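Local coordinates for Iron(III) ABC transporter, periplasmic iron-compound-binding protein (Vibrio cholerae, PDB 5GGY), which probably binds ferric siderophores such as Desferal in the periplasm and delivers them to an ABC transporter for iron uptake, at residues 185-189 / 267-272. Numbering follows the deposited sequence.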
ATOM      1  N   VAL A 185       4.046   1.951  11.552  1.00 26.33           N
ATOM      2  CA  VAL A 185       4.438   0.554  11.667  1.00 18.86           C
ATOM      3  C   VAL A 185       3.639  -0.161  12.759  1.00 29.82           C
ATOM      4  O   VAL A 185       3.149  -1.276  12.552  1.00 33.55           O
ATOM      5  CB  VAL A 185       5.948   0.427  11.956  1.00 19.39           C
ATOM      6  CG1 VAL A 185       6.284  -0.941  12.529  1.00 23.38           C
ATOM      7  CG2 VAL A 185       6.760   0.714  10.694  1.00 14.90           C
ATOM      8  N   LEU A 186       3.505   0.487  13.913  1.00 36.19           N
ATOM      9  CA  LEU A 186       2.731  -0.060  15.026  1.00 31.12           C
ATOM     10  C   LEU A 186       1.273  -0.294  14.640  1.00 23.33           C
ATOM     11  O   LEU A 186       0.727  -1.369  14.886  1.00 20.46           O
ATOM     12  CB  LEU A 186       2.802   0.871  16.238  1.00 25.06           C
ATOM     13  CG  LEU A 186       4.165   1.057  16.908  1.00 27.94           C
ATOM     14  CD1 LEU A 186       4.064   2.024  18.078  1.00 22.15           C
ATOM     15  CD2 LEU A 186       4.726  -0.280  17.360  1.00 34.77           C
ATOM     16  N   GLU A 187       0.647   0.715  14.039  1.00 20.14           N
ATOM     17  CA  GLU A 187      -0.747   0.608  13.614  1.00 28.65           C
ATOM     18  C   GLU A 187      -0.928  -0.488  12.569  1.00 32.43           C
ATOM     19  O   GLU A 187      -1.897  -1.246  12.605  1.00 41.23           O
ATOM     20  CB  GLU A 187      -1.246   1.944  13.058  1.00 22.85           C
ATOM     21  CG  GLU A 187      -1.249   3.087  14.057  1.00 27.81           C
ATOM     22  CD  GLU A 187      -1.626   4.403  13.411  1.00 34.21           C
ATOM     23  OE1 GLU A 187      -1.965   4.394  12.210  1.00 40.81           O
ATOM     24  OE2 GLU A 187      -1.583   5.446  14.097  1.00 44.28           O
ATOM     25  N   GLN A 188       0.016  -0.563  11.639  1.00 26.10           N
ATOM     26  CA  GLN A 188      -0.020  -1.558  10.576  1.00 29.81           C
ATOM     27  C   GLN A 188       0.248  -2.961  11.121  1.00 31.15           C
ATOM     28  O   GLN A 188      -0.049  -3.961  10.463  1.00 33.52           O
ATOM     29  CB  GLN A 188       1.004  -1.205   9.494  1.00 34.73           C
ATOM     30  CG  GLN A 188       0.662  -1.714   8.111  1.00 43.80           C
ATOM     31  CD  GLN A 188      -0.430  -0.905   7.438  1.00 47.86           C
ATOM     32  OE1 GLN A 188      -1.618  -1.114   7.688  1.00 51.99           O
ATOM     33  NE2 GLN A 188      -0.033   0.021   6.572  1.00 48.50           N
ATOM     34  N   LEU A 189       0.813  -3.030  12.322  1.00 35.13           N
ATOM     35  CA  LEU A 189       1.148  -4.309  12.937  1.00 37.59           C
ATOM     36  C   LEU A 189       0.045  -4.777  13.878  1.00 36.38           C
ATOM     37  O   LEU A 189       0.148  -5.841  14.489  1.00 31.60           O
ATOM     38  CB  LEU A 189       2.473  -4.203  13.693  1.00 36.79           C
ATOM     39  CG  LEU A 189       3.524  -5.270  13.393  1.00 28.19           C
ATOM     40  CD1 LEU A 189       3.676  -5.447  11.896  1.00 19.96           C
ATOM     41  CD2 LEU A 189       4.847  -4.873  14.023  1.00 21.25           C
ATOM     42  N   SER A 267      11.497  -1.647   9.736  1.00 30.89           N
ATOM     43  CA  SER A 267      11.059  -1.299  11.082  1.00 18.87           C
ATOM     44  C   SER A 267      10.079  -2.339  11.615  1.00 14.99           C
ATOM     45  O   SER A 267      10.193  -2.788  12.755  1.00 30.35           O
ATOM     46  CB  SER A 267      10.406   0.087  11.102  1.00 21.30           C
ATOM     47  OG  SER A 267      11.310   1.101  10.700  1.00 28.43           O
ATOM     48  N   ALA A 268       9.124  -2.721  10.772  1.00 15.39           N
ATOM     49  CA  ALA A 268       8.101  -3.691  11.145  1.00 24.23           C
ATOM     50  C   ALA A 268       8.702  -5.031  11.551  1.00 20.17           C
ATOM     51  O   ALA A 268       8.257  -5.644  12.519  1.00 29.21           O
ATOM     52  CB  ALA A 268       7.119  -3.881  10.003  1.00 16.58           C
ATOM     53  N   GLU A 269       9.711  -5.476  10.807  1.00 21.45           N
ATOM     54  CA  GLU A 269      10.367  -6.751  11.075  1.00 26.91           C
ATOM     55  C   GLU A 269      11.235  -6.688  12.329  1.00 28.55           C
ATOM     56  O   GLU A 269      11.253  -7.624  13.130  1.00 31.57           O
ATOM     57  CB  GLU A 269      11.209  -7.180   9.870  1.00 33.44           C
ATOM     58  CG  GLU A 269      10.392  -7.469   8.618  1.00 51.46           C
ATOM     59  CD  GLU A 269      11.240  -7.967   7.464  1.00 55.93           C
ATOM     60  OE1 GLU A 269      12.395  -7.511   7.336  1.00 58.12           O
ATOM     61  OE2 GLU A 269      10.753  -8.816   6.686  1.00 54.22           O
ATOM     62  N   ALA A 270      11.952  -5.580  12.494  1.00 21.32           N
ATOM     63  CA  ALA A 270      12.843  -5.404  13.634  1.00 22.03           C
ATOM     64  C   ALA A 270      12.048  -5.231  14.920  1.00 24.70           C
ATOM     65  O   ALA A 270      12.398  -5.789  15.960  1.00 26.58           O
ATOM     66  CB  ALA A 270      13.759  -4.215  13.410  1.00 22.04           C
ATOM     67  N   ILE A 271      10.972  -4.455  14.838  1.00 18.02           N
ATOM     68  CA  ILE A 271      10.084  -4.244  15.975  1.00 24.38           C
ATOM     69  C   ILE A 271       9.402  -5.549  16.378  1.00 33.21           C
ATOM     70  O   ILE A 271       9.345  -5.883  17.562  1.00 36.71           O
ATOM     71  CB  ILE A 271       9.023  -3.168  15.664  1.00 25.62           C
ATOM     72  CG1 ILE A 271       9.657  -1.772  15.714  1.00 30.80           C
ATOM     73  CG2 ILE A 271       7.854  -3.259  16.632  1.00 21.53           C
ATOM     74  CD1 ILE A 271       8.715  -0.651  15.318  1.00 21.69           C
ATOM     75  N   THR A 272       8.895  -6.283  15.390  1.00 36.71           N
ATOM     76  CA  THR A 272       8.280  -7.587  15.627  1.00 30.79           C
ATOM     77  C   THR A 272       9.262  -8.529  16.310  1.00 36.67           C
ATOM     78  O   THR A 272       8.930  -9.169  17.308  1.00 42.12           O
ATOM     79  CB  THR A 272       7.792  -8.232  14.317  1.00 24.41           C
ATOM     80  OG1 THR A 272       6.731  -7.445  13.761  1.00 23.34           O
ATOM     81  CG2 THR A 272       7.289  -9.644  14.570  1.00 23.72           C
TER
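Two helices of the C-terminal lobe of this periplasmic binding protein, 181-188 and 262-276, meet through Val185 of the first and Leu189, which follows it, and through Ser267, Ala268, Ile271 and Thr272 of the second. The backbones come nearest at Val185 and Ala268, whose CA atoms are 5.6 Å apart, consistent with the small side chain of Ala268. Val185 splits its two methyls over the facing helix. Val185 CG1, anti to the backbone N (chi1 161°), rests 3.6 Å from Ala268 CA. It also meets Ile271 CD1 tip to tip at 3.7 Å. Val185 CG2 lies 3.7 Å from Ser267 CB. The hydroxyl of Ser267 is engaged within its own helix, bonded to the carbonyl of Ser263, and the methylene is what faces the valine. Leu189 sends CD2 across the side chain of Thr272, 3.2 Å from OG1, and the same methyl is also near Ala268 O and Ile271 CG2. Thr272 keeps OG1 beside its backbone N (chi1 -65°). From there Thr272 OG1 donates a 2.7 Å hydrogen bond to Ala268 O, one turn back, tilted 24° from the carbonyl plane; this satisfies the buried hydroxyl although a leucine methyl lies against it. Ala268 O is gripped by two donors, since it also accepts the helical bond from Thr272 N, which arrives from the opposite face of the carbonyl plane. Leu186 adds a looser touch, CD2 to Ile271 CG2, and also touches Val162 and Thr164 of strand 161-167. The long helix 130-154 borders the contact through Phe144, Leu147 and Leu151, which touch Ala268, Thr272 and Leu189. This buried, largely apolar packing joins two helices of the C-terminal alpha/beta lobe; two such lobes joined by a long helix are the fold of this binding-protein family.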